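EGF family domain-containing protein (Toxoplasma gondii, PDB 4Z80) probably serves as the parasite-surface partner of a RON2-type rhoptry neck protein in the moving junction that forms during host-cell invasion. Local coordinates at residues 41-46 and 180-185; 62-67 and 71-76; 160-165 and 170-175; 166-171 and 176-181; 264-269 and 276-281. All coordinates share one frame; numbering follows the deposited sequence.

Contact 1: 41-46 and 180-185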
# COMPACT_ATOMS: atom_id res chain seq x y z
N GLY A 41 -13.34 0.17 -17.26
CA GLY A 41 -13.80 1.41 -17.85
C GLY A 41 -13.41 1.48 -19.31
O GLY A 41 -13.81 0.64 -20.12
N ASN A 42 -12.59 2.47 -19.64
CA ASN A 42 -12.17 2.74 -21.02
C ASN A 42 -10.76 2.25 -21.31
O ASN A 42 -10.26 2.38 -22.44
CB ASN A 42 -12.25 4.24 -21.31
CG ASN A 42 -11.75 5.09 -20.15
OD1 ASN A 42 -11.31 4.56 -19.13
ND2 ASN A 42 -11.81 6.41 -20.30
N THR A 43 -10.11 1.69 -20.30
CA THR A 43 -8.69 1.38 -20.35
C THR A 43 -8.44 -0.12 -20.29
O THR A 43 -8.99 -0.80 -19.42
CB THR A 43 -7.94 2.06 -19.20
OG1 THR A 43 -8.19 3.47 -19.24
CG2 THR A 43 -6.44 1.80 -19.28
N THR A 44 -7.62 -0.62 -21.20
CA THR A 44 -7.18 -2.01 -21.15
C THR A 44 -5.80 -2.08 -20.51
O THR A 44 -4.82 -1.55 -21.05
CB THR A 44 -7.14 -2.65 -22.54
OG1 THR A 44 -8.46 -2.64 -23.10
CG2 THR A 44 -6.64 -4.09 -22.46
N TYR A 45 -5.75 -2.72 -19.35
CA TYR A 45 -4.51 -2.91 -18.62
C TYR A 45 -3.85 -4.21 -19.04
O TYR A 45 -4.53 -5.21 -19.25
CB TYR A 45 -4.78 -2.92 -17.12
CG TYR A 45 -5.36 -1.63 -16.62
CD1 TYR A 45 -6.73 -1.39 -16.66
CD2 TYR A 45 -4.53 -0.63 -16.12
CE1 TYR A 45 -7.25 -0.20 -16.21
CE2 TYR A 45 -5.05 0.56 -15.67
CZ TYR A 45 -6.41 0.77 -15.71
OH TYR A 45 -6.93 1.96 -15.26
N ARG A 46 -2.52 -4.19 -19.16
CA ARG A 46 -1.76 -5.36 -19.55
C ARG A 46 -0.68 -5.66 -18.52
O ARG A 46 0.03 -4.76 -18.08
CB ARG A 46 -1.11 -5.14 -20.92
CG ARG A 46 -2.09 -4.77 -22.02
CD ARG A 46 -2.70 -6.00 -22.61
NE ARG A 46 -1.79 -6.62 -23.57
CZ ARG A 46 -1.76 -7.92 -23.87
NH1 ARG A 46 -0.88 -8.37 -24.75
NH2 ARG A 46 -2.58 -8.77 -23.27
N SER A 180 1.30 6.71 -20.51
CA SER A 180 0.94 8.13 -20.47
C SER A 180 -0.56 8.38 -20.35
O SER A 180 -0.98 9.45 -19.91
CB SER A 180 1.48 8.84 -21.72
OG SER A 180 0.93 8.27 -22.90
N THR A 181 -1.37 7.40 -20.73
CA THR A 181 -2.81 7.53 -20.59
C THR A 181 -3.24 7.20 -19.17
O THR A 181 -3.98 7.96 -18.55
CB THR A 181 -3.56 6.61 -21.57
OG1 THR A 181 -3.17 6.96 -22.91
CG2 THR A 181 -5.07 6.76 -21.42
N VAL A 182 -2.75 6.08 -18.64
CA VAL A 182 -3.04 5.73 -17.26
C VAL A 182 -2.51 6.82 -16.33
O VAL A 182 -3.17 7.20 -15.36
CB VAL A 182 -2.43 4.36 -16.90
CG1 VAL A 182 -2.51 4.10 -15.39
CG2 VAL A 182 -3.13 3.26 -17.67
N CYS A 183 -1.32 7.34 -16.65
CA CYS A 183 -0.67 8.34 -15.82
C CYS A 183 -0.83 9.75 -16.39
O CYS A 183 0.11 10.53 -16.39
CB CYS A 183 0.82 8.03 -15.70
SG CYS A 183 1.18 6.36 -15.08
N ASN A 184 -2.03 10.07 -16.86
CA ASN A 184 -2.23 11.32 -17.57
C ASN A 184 -2.26 12.54 -16.65
O ASN A 184 -2.38 13.67 -17.11
CB ASN A 184 -3.52 11.27 -18.41
CG ASN A 184 -4.77 11.08 -17.58
OD1 ASN A 184 -4.75 11.13 -16.35
ND2 ASN A 184 -5.89 10.87 -18.27
N PHE A 185 -2.12 12.30 -15.35
CA PHE A 185 -2.14 13.35 -14.34
C PHE A 185 -0.72 13.67 -13.88
O PHE A 185 -0.53 14.44 -12.93
CB PHE A 185 -2.99 12.91 -13.14
CG PHE A 185 -2.53 11.61 -12.54
CD1 PHE A 185 -3.00 10.41 -13.04
CD2 PHE A 185 -1.59 11.59 -11.53
CE1 PHE A 185 -2.56 9.21 -12.52
CE2 PHE A 185 -1.15 10.40 -11.00
CZ PHE A 185 -1.64 9.20 -11.50
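Val182, which reaches Thr43 and Tyr45, gives its backbone N-H to Asp179 OD2, an oxygen that also accepts from Thr181 N, and its carbonyl O is hydrogen-bonded to a glycerol, probably from the crystallisation liquor. Both polar ends of the residue thus have partners while its side chain turns toward strand 43-51. No hydrogen bond crosses this contact, and a single methyl does the touching: Val182 CG2 approaches Tyr45 CE2 to 3.9 Å, oblique to the ring, and Thr43 CG2 to 4.0 Å. With CG1 anti to the backbone N (chi1 170°), the valine holds CG2 beside that N, on the side of the strand. Thr43 suits its place because its methyl CG2 meets the valine and also lies 3.7 Å above the plane of the Tyr45 ring, toward the rim; methyl, methyl and ring carbon make a small apolar patch. Phe253 meets the tyrosine ring edge-to-face, and Ile257 of helix 252-262 touches both Tyr45 and Val182. Behind the valine, Asn184 N makes a weak 3.3 Å bond to Thr181 O. The whole is a type I beta turn, Thr181 to Asn184, resting one residue on the central strand of a three-stranded antiparallel sheet.

Contact 2: 62-67 and 71-76; sequences EMYDSS and YCQSSS
Tyr71 begins the second segment by laying its ring obliquely beside Ser67, whose OG is 3.6 Å from Tyr71 CD2; the phenol OH reaches away to a hydrogen bond with Asp171, and the residue also packs on Asn9 of the bound RON2L1 peptide. Cys72 follows, and its N-H points almost straight (173°) at Asp65 OD2, 2.8 Å away, meeting it on the anti side and tilted from the carboxylate plane. Its CB packs 3.9 Å from Met63 CG, a flexible thioether chain bent to fit against it, while its sulfur is tied to Cys274. Gln73 then runs back in an extended chain (chi2 -179°) alongside Tyr64, bringing OE1 to the backbone N of Asp65 at 2.8 Å. That bond is straight at the hydrogen, though the donor sits above the amide carbonyl plane. Asp65 is therefore held through backbone and side chain alike, and aspartate suits the spot because its second oxygen has work too: OD1 accepts from Ser67 N at 2.9 Å and from Ser67 OG at 2.6 Å, the hydroxyl arriving on the syn side. The buried carboxylate ties together two stretches of one loop, between strand 60-62 and helix 80-84, around an Asx turn, Asp65 to Ser67.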
# COMPACT_ATOMS: atom_id res chain seq x y z
N GLU A 62 10.88 -9.49 -5.66
CA GLU A 62 12.08 -8.75 -6.01
C GLU A 62 11.76 -7.44 -6.70
O GLU A 62 10.95 -7.39 -7.61
CB GLU A 62 12.98 -9.60 -6.91
CG GLU A 62 13.70 -10.73 -6.17
CD GLU A 62 12.81 -11.90 -5.81
OE1 GLU A 62 11.68 -12.01 -6.33
OE2 GLU A 62 13.26 -12.73 -4.98
N MET A 63 12.41 -6.38 -6.24
CA MET A 63 12.27 -5.09 -6.87
C MET A 63 12.45 -5.23 -8.38
O MET A 63 13.42 -5.83 -8.85
CB MET A 63 13.28 -4.09 -6.30
CG MET A 63 13.29 -2.73 -7.01
SD MET A 63 11.70 -1.86 -6.99
CE MET A 63 11.64 -1.30 -5.28
N TYR A 64 11.48 -4.71 -9.11
CA TYR A 64 11.46 -4.77 -10.56
C TYR A 64 11.53 -3.34 -11.08
O TYR A 64 10.66 -2.53 -10.76
CB TYR A 64 10.19 -5.46 -11.05
CG TYR A 64 10.03 -5.50 -12.55
CD1 TYR A 64 10.69 -6.46 -13.31
CD2 TYR A 64 9.20 -4.61 -13.20
CE1 TYR A 64 10.53 -6.52 -14.68
CE2 TYR A 64 9.03 -4.66 -14.58
CZ TYR A 64 9.70 -5.62 -15.31
OH TYR A 64 9.53 -5.67 -16.67
N ASP A 65 12.56 -3.05 -11.87
CA ASP A 65 12.73 -1.72 -12.44
C ASP A 65 12.98 -1.83 -13.94
O ASP A 65 14.08 -2.20 -14.37
CB ASP A 65 13.86 -0.98 -11.74
CG ASP A 65 13.85 0.51 -12.04
OD1 ASP A 65 13.42 0.88 -13.15
OD2 ASP A 65 14.27 1.31 -11.18
N SER A 66 11.97 -1.50 -14.72
CA SER A 66 12.06 -1.55 -16.18
C SER A 66 12.18 -0.14 -16.77
O SER A 66 11.85 0.07 -17.94
CB SER A 66 10.85 -2.27 -16.76
OG SER A 66 9.65 -1.66 -16.36
N SER A 67 12.64 0.81 -15.97
CA SER A 67 13.06 2.09 -16.53
C SER A 67 14.29 1.81 -17.38
O SER A 67 14.94 0.77 -17.23
CB SER A 67 13.35 3.13 -15.43
OG SER A 67 14.46 2.75 -14.63
N TYR A 71 17.21 1.86 -12.40
CA TYR A 71 17.83 2.44 -11.20
C TYR A 71 17.77 1.57 -9.96
O TYR A 71 18.79 1.31 -9.33
CB TYR A 71 17.16 3.78 -10.86
CG TYR A 71 17.25 4.85 -11.92
CD1 TYR A 71 18.45 5.52 -12.16
CD2 TYR A 71 16.14 5.21 -12.66
CE1 TYR A 71 18.53 6.51 -13.12
CE2 TYR A 71 16.21 6.20 -13.62
CZ TYR A 71 17.41 6.84 -13.85
OH TYR A 71 17.49 7.83 -14.80
N CYS A 72 16.57 1.13 -9.60
CA CYS A 72 16.38 0.50 -8.30
C CYS A 72 16.75 -0.98 -8.30
O CYS A 72 16.63 -1.64 -7.27
CB CYS A 72 14.93 0.68 -7.83
SG CYS A 72 14.44 2.42 -7.60
N GLN A 73 17.22 -1.49 -9.43
CA GLN A 73 17.77 -2.85 -9.50
C GLN A 73 19.27 -2.87 -9.24
O GLN A 73 19.87 -3.94 -9.11
CB GLN A 73 17.46 -3.50 -10.85
CG GLN A 73 16.03 -3.99 -10.95
CD GLN A 73 15.67 -4.66 -12.27
OE1 GLN A 73 14.51 -5.02 -12.47
NE2 GLN A 73 16.64 -4.81 -13.17
N SER A 74 19.88 -1.70 -9.16
CA SER A 74 21.32 -1.58 -8.90
C SER A 74 21.70 -2.08 -7.52
O SER A 74 20.95 -1.90 -6.55
CB SER A 74 21.76 -0.12 -9.04
OG SER A 74 23.10 0.04 -8.61
N SER A 75 22.88 -2.69 -7.41
CA SER A 75 23.37 -3.17 -6.13
C SER A 75 23.65 -2.01 -5.18
O SER A 75 23.71 -2.20 -3.97
CB SER A 75 24.63 -4.02 -6.31
OG SER A 75 25.65 -3.29 -6.96
N SER A 76 23.82 -0.80 -5.73
CA SER A 76 24.09 0.37 -4.91
C SER A 76 22.81 1.14 -4.56
O SER A 76 22.86 2.15 -3.87
CB SER A 76 25.07 1.31 -5.62
OG SER A 76 24.53 1.80 -6.83

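Contact 3: 160-165 and 170-175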
# COMPACT_ATOMS: atom_id res chain seq x y z
N HIS A 160 6.80 20.50 -8.97
CA HIS A 160 5.85 19.64 -9.66
C HIS A 160 6.58 18.48 -10.32
O HIS A 160 7.81 18.49 -10.45
CB HIS A 160 5.06 20.44 -10.71
CG HIS A 160 5.91 21.01 -11.80
ND1 HIS A 160 6.71 22.13 -11.61
CD2 HIS A 160 6.11 20.62 -13.08
CE1 HIS A 160 7.35 22.39 -12.74
NE2 HIS A 160 7.01 21.49 -13.64
N CYS A 161 5.81 17.47 -10.70
CA CYS A 161 6.32 16.28 -11.34
C CYS A 161 5.54 16.00 -12.62
O CYS A 161 4.31 15.98 -12.59
CB CYS A 161 6.22 15.09 -10.38
SG CYS A 161 6.80 13.56 -11.13
N PRO A 162 6.23 15.79 -13.75
CA PRO A 162 7.68 15.82 -13.96
C PRO A 162 8.20 17.25 -13.94
O PRO A 162 7.63 18.10 -14.62
CB PRO A 162 7.85 15.19 -15.35
CG PRO A 162 6.58 15.53 -16.05
CD PRO A 162 5.51 15.47 -15.00
N TYR A 163 9.26 17.52 -13.18
CA TYR A 163 9.71 18.91 -13.02
C TYR A 163 10.26 19.47 -14.33
O TYR A 163 10.10 20.67 -14.61
CB TYR A 163 10.76 19.04 -11.92
CG TYR A 163 11.34 20.44 -11.86
CD1 TYR A 163 10.64 21.47 -11.25
CD2 TYR A 163 12.56 20.73 -12.46
CE1 TYR A 163 11.15 22.76 -11.22
CE2 TYR A 163 13.08 22.02 -12.43
CZ TYR A 163 12.37 23.02 -11.81
OH TYR A 163 12.89 24.30 -11.80
N ASN A 164 10.94 18.65 -15.12
CA ASN A 164 11.40 19.08 -16.44
C ASN A 164 11.13 18.00 -17.48
O ASN A 164 10.73 16.89 -17.14
CB ASN A 164 12.89 19.45 -16.40
CG ASN A 164 13.80 18.26 -16.14
OD1 ASN A 164 13.63 17.18 -16.69
ND2 ASN A 164 14.81 18.47 -15.30
N VAL A 165 11.32 18.32 -18.75
CA VAL A 165 10.92 17.39 -19.81
C VAL A 165 11.82 16.17 -19.87
O VAL A 165 11.43 15.14 -20.43
CB VAL A 165 10.89 18.08 -21.19
CG1 VAL A 165 9.83 19.18 -21.20
CG2 VAL A 165 12.24 18.64 -21.55
N GLN A 170 13.05 10.89 -20.52
CA GLN A 170 14.18 9.98 -20.31
C GLN A 170 13.91 8.93 -19.24
O GLN A 170 14.53 7.86 -19.25
CB GLN A 170 15.46 10.72 -19.91
CG GLN A 170 15.62 12.12 -20.46
CD GLN A 170 16.47 12.16 -21.69
OE1 GLN A 170 16.31 11.35 -22.60
NE2 GLN A 170 17.40 13.11 -21.72
N ASP A 171 13.04 9.25 -18.29
CA ASP A 171 12.73 8.32 -17.20
C ASP A 171 11.33 7.74 -17.30
O ASP A 171 11.17 6.53 -17.22
CB ASP A 171 12.90 9.00 -15.83
CG ASP A 171 14.35 9.01 -15.35
OD1 ASP A 171 15.21 8.34 -15.95
OD2 ASP A 171 14.63 9.69 -14.34
N MET A 172 10.32 8.58 -17.47
CA MET A 172 8.94 8.09 -17.45
C MET A 172 8.53 7.37 -18.74
O MET A 172 8.18 6.20 -18.69
CB MET A 172 8.00 9.24 -17.16
CG MET A 172 8.08 9.72 -15.72
SD MET A 172 7.11 11.21 -15.45
CE MET A 172 7.02 11.28 -13.67
N VAL A 173 8.57 8.05 -19.88
CA VAL A 173 7.96 7.47 -21.09
C VAL A 173 8.66 6.20 -21.57
O VAL A 173 8.03 5.35 -22.19
CB VAL A 173 7.93 8.49 -22.26
CG1 VAL A 173 7.07 9.67 -21.91
CG2 VAL A 173 9.32 8.91 -22.65
N THR A 174 9.95 6.07 -21.28
CA THR A 174 10.71 4.90 -21.70
C THR A 174 10.77 3.81 -20.61
O THR A 174 11.52 2.84 -20.73
CB THR A 174 12.15 5.29 -22.10
OG1 THR A 174 12.78 5.99 -21.02
CG2 THR A 174 12.13 6.19 -23.33
N ASP A 175 9.96 3.99 -19.57
CA ASP A 175 9.78 2.98 -18.52
C ASP A 175 8.67 2.04 -18.95
O ASP A 175 7.55 2.48 -19.20
CB ASP A 175 9.44 3.67 -17.19
CG ASP A 175 9.41 2.73 -15.99
OD1 ASP A 175 9.14 1.51 -16.15
OD2 ASP A 175 9.64 3.23 -14.87
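Met172 stretches its side chain across to Cys161 and Pro162, its terminal methyl against Cys161 and its sulfur beside Pro162. CE lies only 3.4 Å from Cys161 SG, a snug approach, and SD is 4.0 Å from Pro162 CB. The chain is extended beyond CG (chi2 173°, chi3 165°), which carries the methyl across to the end of strand 160-161 and the proline after it; the nearest CA atoms of the two segments, of Pro162 and Met172, are 8.6 Å apart. A long unbranched thioether is apt for such a span, being apolar and free of any need for a polar partner in this buried place. Cys161, with SG anti to its backbone N (chi1 178°), turns that sulfur to the methionine while it is also joined in a disulfide to Cys265. Pro162 follows a cis peptide bond, which bends the chain sharply as it leaves the strand, and its ring offers a compact apolar surface that also touches Val167 and Tyr168. Asn164 then takes the N-cap position, its OD1 accepting from Val167 N, so that the intervening helix starts almost at once. At the other end Met172 opens a type I turn, closed by Asp175 N to Met172 O at 3.0 Å. The contact thus folds helix 165-172 back over strand 160-161, itself paired antiparallel with strand 192-193.

Contact 4: 166-171 and 176-181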
# COMPACT_ATOMS: atom_id res chain seq x y z
N ASN A 166 13.02 16.26 -19.29
CA ASN A 166 13.93 15.13 -19.26
C ASN A 166 13.45 14.05 -18.30
O ASN A 166 13.60 12.87 -18.56
CB ASN A 166 15.34 15.58 -18.89
CG ASN A 166 15.95 16.47 -19.96
OD1 ASN A 166 15.33 16.75 -20.98
ND2 ASN A 166 17.16 16.94 -19.72
N VAL A 167 12.87 14.48 -17.18
CA VAL A 167 12.23 13.53 -16.25
C VAL A 167 11.19 12.74 -17.03
O VAL A 167 11.16 11.51 -16.99
CB VAL A 167 11.57 14.25 -15.05
CG1 VAL A 167 10.76 13.27 -14.19
CG2 VAL A 167 12.60 14.96 -14.19
N TYR A 168 10.34 13.45 -17.78
CA TYR A 168 9.27 12.81 -18.52
C TYR A 168 9.78 11.94 -19.66
O TYR A 168 9.34 10.81 -19.82
CB TYR A 168 8.29 13.84 -19.08
CG TYR A 168 7.07 13.18 -19.66
CD1 TYR A 168 6.17 12.51 -18.84
CD2 TYR A 168 6.83 13.19 -21.03
CE1 TYR A 168 5.06 11.88 -19.36
CE2 TYR A 168 5.71 12.56 -21.56
CZ TYR A 168 4.83 11.91 -20.71
OH TYR A 168 3.71 11.28 -21.21
N ARG A 169 10.72 12.45 -20.45
CA ARG A 169 11.08 11.77 -21.69
C ARG A 169 12.18 10.72 -21.51
O ARG A 169 12.22 9.74 -22.27
CB ARG A 169 11.47 12.80 -22.75
CG ARG A 169 10.24 13.51 -23.33
CD ARG A 169 10.54 14.81 -24.07
NE ARG A 169 11.94 14.99 -24.45
CZ ARG A 169 12.39 16.04 -25.12
NH1 ARG A 169 13.68 16.13 -25.43
NH2 ARG A 169 11.56 17.01 -25.49
N GLN A 170 13.05 10.89 -20.52
CA GLN A 170 14.18 9.98 -20.31
C GLN A 170 13.91 8.93 -19.24
O GLN A 170 14.53 7.86 -19.25
CB GLN A 170 15.46 10.72 -19.91
CG GLN A 170 15.62 12.12 -20.46
CD GLN A 170 16.47 12.16 -21.69
OE1 GLN A 170 16.31 11.35 -22.60
NE2 GLN A 170 17.40 13.11 -21.72
N ASP A 171 13.04 9.25 -18.29
CA ASP A 171 12.73 8.32 -17.20
C ASP A 171 11.33 7.74 -17.30
O ASP A 171 11.17 6.53 -17.22
CB ASP A 171 12.90 9.00 -15.83
CG ASP A 171 14.35 9.01 -15.35
OD1 ASP A 171 15.21 8.34 -15.95
OD2 ASP A 171 14.63 9.69 -14.34
N LYS A 176 8.96 0.74 -19.02
CA LYS A 176 7.99 -0.22 -19.53
C LYS A 176 6.77 -0.38 -18.62
O LYS A 176 5.75 -0.91 -19.05
CB LYS A 176 8.68 -1.57 -19.76
CG LYS A 176 9.79 -1.48 -20.79
CD LYS A 176 10.28 -2.85 -21.25
CE LYS A 176 11.33 -2.71 -22.34
NZ LYS A 176 11.70 -4.01 -22.95
N GLU A 177 6.85 0.13 -17.39
CA GLU A 177 5.70 0.10 -16.49
C GLU A 177 4.87 1.39 -16.54
O GLU A 177 3.78 1.45 -15.97
CB GLU A 177 6.15 -0.15 -15.05
CG GLU A 177 6.63 -1.57 -14.83
CD GLU A 177 6.53 -2.00 -13.38
OE1 GLU A 177 7.31 -1.49 -12.55
OE2 GLU A 177 5.66 -2.85 -13.07
N PHE A 178 5.40 2.41 -17.20
CA PHE A 178 4.71 3.69 -17.30
C PHE A 178 3.79 3.69 -18.51
O PHE A 178 4.12 3.11 -19.54
CB PHE A 178 5.72 4.83 -17.40
CG PHE A 178 5.11 6.20 -17.32
CD1 PHE A 178 4.91 6.81 -16.09
CD2 PHE A 178 4.76 6.90 -18.47
CE1 PHE A 178 4.36 8.07 -16.00
CE2 PHE A 178 4.20 8.17 -18.38
CZ PHE A 178 4.01 8.76 -17.15
N ASP A 179 2.63 4.33 -18.38
CA ASP A 179 1.73 4.53 -19.51
C ASP A 179 1.16 5.94 -19.43
O ASP A 179 0.60 6.32 -18.42
CB ASP A 179 0.61 3.50 -19.52
CG ASP A 179 -0.33 3.67 -20.69
OD1 ASP A 179 -0.07 3.07 -21.75
OD2 ASP A 179 -1.32 4.42 -20.55
N SER A 180 1.30 6.71 -20.51
CA SER A 180 0.94 8.13 -20.47
C SER A 180 -0.56 8.38 -20.35
O SER A 180 -0.98 9.45 -19.91
CB SER A 180 1.48 8.84 -21.72
OG SER A 180 0.93 8.27 -22.90
N THR A 181 -1.37 7.40 -20.73
CA THR A 181 -2.81 7.53 -20.59
C THR A 181 -3.24 7.20 -19.17
O THR A 181 -3.98 7.96 -18.55
CB THR A 181 -3.56 6.61 -21.57
OG1 THR A 181 -3.17 6.96 -22.91
CG2 THR A 181 -5.07 6.76 -21.42
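Aromatic packing comes first: Tyr168 CE1 meets Phe178 CE2 at 3.9 Å and Phe178 CZ at 4.0 Å, the two side chains crossing at about a right angle and each ring approached obliquely. Both residues hold CG anti to the backbone N (chi1 -171° and -172°), which brings the two rings together between helix and loop; large flat groups are apt here, since the closest CA atoms, those of Tyr168 and Ser180, are still 9.8 Å apart. A second, polar-to-carbon touch lies farther out, where Tyr168 OH rests 3.3 Å from Ser180 CB, and the small serine lets the phenol come close. The hydrogen bonding is local to the loop: Asp179 OD2 accepts from Thr181 N at 3.0 Å, rather bent (130°) and from above the carboxylate plane, forming an Asx turn from Asp179 to Thr181. With no hydrogen bond or ion pair between helix 165-172 and this loop, the contact relies on dispersion and shape at the protein surface.

Contact 5: 264-269 and 276-281; sequences HCWPYK and RSLPAM
His264 and Arg276 lie side by side and point the same way, with His264 NE2 3.8 Å from Arg276 NH1 and the imidazole at the edge of the guanidinium, the two planes 59° apart. They do not bond to each other; Asp175 OD2 takes a hydrogen bond from His264 NE2 and a salt bridge from Arg276 NH1, so a shared carboxylate draws them together, while Arg276 NE is taken by Tyr64 O and NH2 by Glu177. Arginine suits the site by its reach: CG is anti to the backbone N (chi1 179°), the chain runs extended to NE, and only the last torsion (chi4 101°) turns the flat head across the chain's line. The imidazole, its CG beside the backbone N, swings its end toward the arginine. Farther along the segments, Trp266 NE1 and Leu278 CD1 meet at 4.0 Å, the methyl oblique to the indole. Leucine's extended branch puts CD1 at the far end of the side chain, where it packs against the indole. Nearby, His264 and Cys265 pack on Met172 of helix 165-172, Leu278 O is hydrogen-bonded to Ser259 OG of helix 252-262, and the second segment leads into strand 280-283, paired with strands 329-332 and 289-291.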
# COMPACT_ATOMS: atom_id res chain seq x y z
N HIS A 264 9.03 8.18 -10.60
CA HIS A 264 10.13 9.02 -11.06
C HIS A 264 10.06 10.45 -10.54
O HIS A 264 10.94 11.26 -10.84
CB HIS A 264 10.18 9.02 -12.59
CG HIS A 264 10.52 7.67 -13.14
ND1 HIS A 264 11.72 7.05 -12.87
CD2 HIS A 264 9.81 6.81 -13.90
CE1 HIS A 264 11.73 5.86 -13.45
NE2 HIS A 264 10.59 5.70 -14.09
N CYS A 265 9.04 10.75 -9.75
CA CYS A 265 8.93 12.04 -9.08
C CYS A 265 9.91 12.17 -7.92
O CYS A 265 10.16 13.27 -7.44
CB CYS A 265 7.51 12.26 -8.56
SG CYS A 265 6.21 12.12 -9.81
N TRP A 266 10.44 11.04 -7.45
CA TRP A 266 11.33 11.03 -6.30
C TRP A 266 12.77 10.96 -6.74
O TRP A 266 13.09 10.32 -7.74
CB TRP A 266 11.02 9.85 -5.37
CG TRP A 266 9.57 9.72 -5.08
CD1 TRP A 266 8.77 8.68 -5.44
CD2 TRP A 266 8.74 10.65 -4.38
NE1 TRP A 266 7.49 8.90 -5.00
CE2 TRP A 266 7.44 10.11 -4.35
CE3 TRP A 266 8.97 11.89 -3.78
CZ2 TRP A 266 6.37 10.76 -3.74
CZ3 TRP A 266 7.90 12.54 -3.16
CH2 TRP A 266 6.62 11.97 -3.15
N PRO A 267 13.67 11.62 -6.00
CA PRO A 267 15.07 11.61 -6.40
C PRO A 267 15.78 10.31 -6.05
O PRO A 267 15.51 9.74 -4.98
CB PRO A 267 15.66 12.77 -5.61
CG PRO A 267 14.87 12.79 -4.36
CD PRO A 267 13.47 12.38 -4.75
N TYR A 268 16.64 9.85 -6.94
CA TYR A 268 17.56 8.77 -6.62
C TYR A 268 18.98 9.11 -7.06
O TYR A 268 19.21 9.50 -8.20
CB TYR A 268 17.15 7.44 -7.28
CG TYR A 268 18.24 6.41 -7.11
CD1 TYR A 268 18.52 5.87 -5.86
CD2 TYR A 268 19.03 6.02 -8.18
CE1 TYR A 268 19.53 4.96 -5.69
CE2 TYR A 268 20.06 5.11 -8.02
CZ TYR A 268 20.30 4.57 -6.77
OH TYR A 268 21.31 3.67 -6.59
N LYS A 269 19.92 8.95 -6.13
CA LYS A 269 21.34 9.06 -6.42
C LYS A 269 22.04 7.86 -5.79
O LYS A 269 21.68 7.44 -4.69
CB LYS A 269 21.90 10.37 -5.88
CG LYS A 269 23.37 10.59 -6.14
CD LYS A 269 23.72 12.01 -5.74
CE LYS A 269 25.17 12.35 -6.02
NZ LYS A 269 25.42 13.80 -5.83
N ARG A 276 10.48 3.12 -5.46
CA ARG A 276 9.77 2.62 -6.63
C ARG A 276 8.68 1.65 -6.20
O ARG A 276 8.84 0.92 -5.22
CB ARG A 276 10.73 1.93 -7.60
CG ARG A 276 10.05 1.36 -8.85
CD ARG A 276 11.05 0.94 -9.92
NE ARG A 276 10.36 0.37 -11.07
CZ ARG A 276 10.12 1.00 -12.22
NH1 ARG A 276 10.51 2.25 -12.42
NH2 ARG A 276 9.47 0.35 -13.18
N SER A 277 7.59 1.66 -6.95
CA SER A 277 6.48 0.74 -6.74
C SER A 277 6.01 0.76 -5.28
O SER A 277 5.80 -0.29 -4.67
CB SER A 277 6.87 -0.67 -7.18
OG SER A 277 7.23 -0.64 -8.55
N LEU A 278 5.82 1.96 -4.76
CA LEU A 278 5.51 2.12 -3.35
C LEU A 278 4.13 1.58 -3.02
O LEU A 278 3.18 1.80 -3.77
CB LEU A 278 5.60 3.59 -2.94
CG LEU A 278 6.98 4.23 -3.06
CD1 LEU A 278 6.90 5.69 -2.63
CD2 LEU A 278 8.02 3.50 -2.25
N PRO A 279 3.99 0.91 -1.87
CA PRO A 279 2.66 0.55 -1.41
C PRO A 279 1.92 1.78 -0.89
O PRO A 279 2.50 2.85 -0.74
CB PRO A 279 2.94 -0.47 -0.30
CG PRO A 279 4.22 -0.03 0.28
CD PRO A 279 5.02 0.57 -0.87
N ALA A 280 0.62 1.62 -0.62
CA ALA A 280 -0.20 2.74 -0.20
C ALA A 280 -1.30 2.28 0.74
O ALA A 280 -1.69 1.11 0.75
CB ALA A 280 -0.80 3.45 -1.42
N MET A 281 -1.79 3.23 1.53
CA MET A 281 -2.98 3.06 2.35
C MET A 281 -4.15 3.83 1.75
O MET A 281 -4.03 5.02 1.49
CB MET A 281 -2.73 3.56 3.77
CG MET A 281 -1.64 2.82 4.52
SD MET A 281 -1.98 1.05 4.73
CE MET A 281 -3.57 1.12 5.54

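Overall arrangement
Contacts 3 and 4 overlap, with centres 5 Å apart, sharing Gln170 and Asp171 of helix 165-172. Contact 4 runs on into contact 1 through the shared Ser180 and Thr181, and Cys183 CB packs 3.6 Å from Phe178 CE1. Contact 2, centred 12 Å from contact 5, is joined to it by Tyr64 O to Arg276 NE at 2.9 Å; separately, Tyr71 OH reaches Asp171 OD1 of the helix at 2.6 Å. Contact 5 joins contact 3 by the disulfide Cys161-Cys265 and contact 4 by Glu177 OE1 to Arg276 NH2 at 2.9 Å. Contacts 2 to 5 each have residues touching the bound RON2L1 peptide, whereas contact 1, whose centre is 24 Å from that of contact 2, is not touched by it.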